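Local atomic coordinates of NAD-dependent epimerase/dehydratase (Bacteroides thetaiotaomicron, PDB entry 3DHN), a protein that probably binds NAD or NADP through a Rossmann-type domain and may act as an oxidoreductase, its exact substrate and reaction being unestablished. Residues 159-164 / 212-217. Numbering follows the deposited sequence.
Sequences FFSPAA and QERFTI
Phe160 and Phe215 are neighbours across two parallel strands and form an offset stack, centroids 4.0 Å apart and planes 8° from parallel. Phe160 CG lies anti to its backbone N, while Phe215 takes the crowded position between N and carbonyl carbon (chi1 75°), laying CD1 of Phe160 over the centre of the Phe215 ring. Aromatic groups suit these buried sites because their faces can overlap closely, Phe215 CZ lying 3.4 Å above the Phe160 plane, and branched Ile217 adds CG2, 3.9 Å from Phe160 CZ. An alanine at Phe160 would remove the stack and the contact with Ile217, and would probably leave Phe215 and the facing part of helix 194-206, where Phe160 also stacks on Tyr197, less firmly packed.

Backbone hydrogen bonds run from Phe159 N to Glu213 O, Phe215 N to Phe159 O and Ser161 N to Phe215 O, the last nearly along the C=O axis. They join strand 156-161 to 213-218, the last parallel strand of the Rossmann sheet, with antiparallel 176-178 beyond at the edge.

On the sheet face bearing Phe159, Arg214 bends at chi2 and chi3 so NH1 reaches Ser161 OG at 2.9 Å in the guanidinium plane; Arg214 CG meets the edge of the Phe159 ring. Thr216 OG1 donates to Ser161 O from above the carbonyl plane, at 2.7 Å. Farther out, Asp180 forms a salt bridge with Arg214 NE and probably offsets the buried guanidinium's charge, Ser115 shares NH1, and Ser161 OG, accepting from NH1, gives its proton to Gly112 O.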
ATOM      1  N   PHE A 159      -3.489  -5.927   3.124  1.00 23.68           N
ATOM      2  CA  PHE A 159      -3.712  -5.224   1.858  1.00 24.13           C
ATOM      3  C   PHE A 159      -4.574  -4.010   2.228  1.00 23.15           C
ATOM      4  O   PHE A 159      -5.719  -4.166   2.661  1.00 22.84           O
ATOM      5  CB  PHE A 159      -4.467  -6.158   0.897  1.00 24.17           C
ATOM      6  CG  PHE A 159      -4.566  -5.660  -0.517  1.00 26.29           C
ATOM      7  CD1 PHE A 159      -3.434  -5.588  -1.331  1.00 27.32           C
ATOM      8  CD2 PHE A 159      -5.811  -5.352  -1.072  1.00 27.23           C
ATOM      9  CE1 PHE A 159      -3.543  -5.223  -2.686  1.00 27.90           C
ATOM     10  CE2 PHE A 159      -5.937  -4.987  -2.413  1.00 26.71           C
ATOM     11  CZ  PHE A 159      -4.797  -4.923  -3.229  1.00 26.44           C
ATOM     12  N   PHE A 160      -4.035  -2.804   2.062  1.00 24.03           N
ATOM     13  CA  PHE A 160      -4.773  -1.593   2.433  1.00 24.60           C
ATOM     14  C   PHE A 160      -5.402  -0.877   1.229  1.00 24.05           C
ATOM     15  O   PHE A 160      -4.734  -0.143   0.498  1.00 23.36           O
ATOM     16  CB  PHE A 160      -3.824  -0.659   3.209  1.00 25.09           C
ATOM     17  CG  PHE A 160      -4.504   0.502   3.908  1.00 25.95           C
ATOM     18  CD1 PHE A 160      -5.876   0.507   4.137  1.00 27.98           C
ATOM     19  CD2 PHE A 160      -3.746   1.590   4.361  1.00 24.48           C
ATOM     20  CE1 PHE A 160      -6.490   1.579   4.800  1.00 29.01           C
ATOM     21  CE2 PHE A 160      -4.346   2.662   5.025  1.00 22.90           C
ATOM     22  CZ  PHE A 160      -5.721   2.657   5.246  1.00 26.11           C
ATOM     23  N   SER A 161      -6.695  -1.117   1.028  1.00 23.93           N
ATOM     24  CA  SER A 161      -7.447  -0.512  -0.078  1.00 25.79           C
ATOM     25  C   SER A 161      -7.814   0.941   0.201  1.00 26.36           C
ATOM     26  O   SER A 161      -8.608   1.221   1.102  1.00 26.92           O
ATOM     27  CB  SER A 161      -8.758  -1.278  -0.332  1.00 25.84           C
ATOM     28  OG  SER A 161      -8.561  -2.558  -0.913  1.00 24.31           O
ATOM     29  N   PRO A 162      -7.250   1.890  -0.567  1.00 27.37           N
ATOM     30  CA  PRO A 162      -7.573   3.308  -0.357  1.00 27.59           C
ATOM     31  C   PRO A 162      -8.977   3.585  -0.890  1.00 27.99           C
ATOM     32  O   PRO A 162      -9.600   2.702  -1.476  1.00 25.81           O
ATOM     33  CB  PRO A 162      -6.525   4.028  -1.202  1.00 29.47           C
ATOM     34  CG  PRO A 162      -6.285   3.048  -2.336  1.00 30.18           C
ATOM     35  CD  PRO A 162      -6.210   1.731  -1.601  1.00 26.24           C
ATOM     36  N   ALA A 163      -9.469   4.806  -0.697  1.00 27.59           N
ATOM     37  CA  ALA A 163     -10.782   5.199  -1.209  1.00 29.38           C
ATOM     38  C   ALA A 163     -10.670   5.312  -2.734  1.00 30.27           C
ATOM     39  O   ALA A 163      -9.568   5.460  -3.263  1.00 29.44           O
ATOM     40  CB  ALA A 163     -11.205   6.548  -0.614  1.00 27.17           C
ATOM     41  N   ALA A 164     -11.800   5.262  -3.436  1.00 31.55           N
ATOM     42  CA  ALA A 164     -11.788   5.332  -4.901  1.00 33.43           C
ATOM     43  C   ALA A 164     -11.046   6.539  -5.471  1.00 33.57           C
ATOM     44  O   ALA A 164     -10.417   6.438  -6.522  1.00 33.85           O
ATOM     45  CB  ALA A 164     -13.218   5.292  -5.446  1.00 33.34           C
ATOM     46  N   GLN A 212      -3.459 -10.887   7.958  1.00 23.90           N
ATOM     47  CA  GLN A 212      -3.802 -11.676   6.778  1.00 25.98           C
ATOM     48  C   GLN A 212      -5.170 -11.273   6.242  1.00 25.88           C
ATOM     49  O   GLN A 212      -6.061 -12.112   6.085  1.00 29.34           O
ATOM     50  CB  GLN A 212      -3.798 -13.176   7.120  1.00 25.19           C
ATOM     51  CG  GLN A 212      -2.528 -13.659   7.833  1.00 27.74           C
ATOM     52  CD  GLN A 212      -2.496 -15.175   8.047  1.00 29.91           C
ATOM     53  OE1 GLN A 212      -1.637 -15.872   7.509  1.00 32.35           O
ATOM     54  NE2 GLN A 212      -3.432 -15.681   8.834  1.00 29.40           N
ATOM     55  N   GLU A 213      -5.338  -9.984   5.963  1.00 26.49           N
ATOM     56  CA  GLU A 213      -6.610  -9.492   5.448  1.00 25.81           C
ATOM     57  C   GLU A 213      -6.516  -8.092   4.844  1.00 24.62           C
ATOM     58  O   GLU A 213      -5.486  -7.414   4.929  1.00 22.97           O
ATOM     59  CB  GLU A 213      -7.660  -9.491   6.564  1.00 27.07           C
ATOM     60  CG  GLU A 213      -7.420  -8.467   7.667  1.00 31.42           C
ATOM     61  CD  GLU A 213      -8.222  -8.775   8.929  1.00 35.99           C
ATOM     62  OE1 GLU A 213      -9.428  -9.068   8.811  1.00 39.11           O
ATOM     63  OE2 GLU A 213      -7.646  -8.720  10.036  1.00 39.67           O
ATOM     64  N   ARG A 214      -7.612  -7.663   4.239  1.00 25.16           N
ATOM     65  CA  ARG A 214      -7.686  -6.342   3.633  1.00 24.03           C
ATOM     66  C   ARG A 214      -8.560  -5.440   4.492  1.00 24.52           C
ATOM     67  O   ARG A 214      -9.486  -5.919   5.162  1.00 23.10           O
ATOM     68  CB  ARG A 214      -8.299  -6.454   2.226  1.00 25.25           C
ATOM     69  CG  ARG A 214      -8.531  -5.122   1.488  1.00 27.49           C
ATOM     70  CD  ARG A 214      -9.925  -4.546   1.756  1.00 28.95           C
ATOM     71  NE  ARG A 214     -10.990  -5.350   1.159  1.00 25.90           N
ATOM     72  CZ  ARG A 214     -11.262  -5.417  -0.142  1.00 30.55           C
ATOM     73  NH1 ARG A 214     -10.554  -4.716  -1.018  1.00 25.86           N
ATOM     74  NH2 ARG A 214     -12.238  -6.211  -0.574  1.00 23.73           N
ATOM     75  N   PHE A 215      -8.237  -4.146   4.512  1.00 22.06           N
ATOM     76  CA  PHE A 215      -9.076  -3.174   5.199  1.00 23.38           C
ATOM     77  C   PHE A 215      -9.084  -1.920   4.334  1.00 24.86           C
ATOM     78  O   PHE A 215      -8.301  -1.818   3.375  1.00 24.55           O
ATOM     79  CB  PHE A 215      -8.644  -2.912   6.666  1.00 22.89           C
ATOM     80  CG  PHE A 215      -7.407  -2.069   6.836  1.00 27.17           C
ATOM     81  CD1 PHE A 215      -6.142  -2.580   6.560  1.00 28.73           C
ATOM     82  CD2 PHE A 215      -7.509  -0.786   7.370  1.00 29.31           C
ATOM     83  CE1 PHE A 215      -4.997  -1.822   6.820  1.00 28.32           C
ATOM     84  CE2 PHE A 215      -6.375  -0.028   7.630  1.00 27.97           C
ATOM     85  CZ  PHE A 215      -5.114  -0.549   7.357  1.00 29.13           C
ATOM     86  N   THR A 216      -9.983  -0.982   4.630  1.00 24.82           N
ATOM     87  CA  THR A 216     -10.102   0.209   3.812  1.00 26.32           C
ATOM     88  C   THR A 216     -10.350   1.487   4.608  1.00 26.93           C
ATOM     89  O   THR A 216     -10.522   1.457   5.829  1.00 26.74           O
ATOM     90  CB  THR A 216     -11.218  -0.001   2.746  1.00 26.86           C
ATOM     91  OG1 THR A 216     -11.208   1.077   1.801  1.00 30.70           O
ATOM     92  CG2 THR A 216     -12.588  -0.090   3.421  1.00 29.47           C
ATOM     93  N   ILE A 217     -10.386   2.611   3.901  1.00 26.18           N
ATOM     94  CA  ILE A 217     -10.541   3.907   4.540  1.00 25.30           C
ATOM     95  C   ILE A 217     -11.339   4.870   3.663  1.00 26.90           C
ATOM     96  O   ILE A 217     -11.453   4.667   2.447  1.00 24.92           O
ATOM     97  CB  ILE A 217      -9.126   4.512   4.812  1.00 26.56           C
ATOM     98  CG1 ILE A 217      -9.225   5.795   5.628  1.00 27.28           C
ATOM     99  CG2 ILE A 217      -8.415   4.804   3.474  1.00 27.79           C
ATOM    100  CD1 ILE A 217      -7.868   6.325   6.094  1.00 24.18           C
TER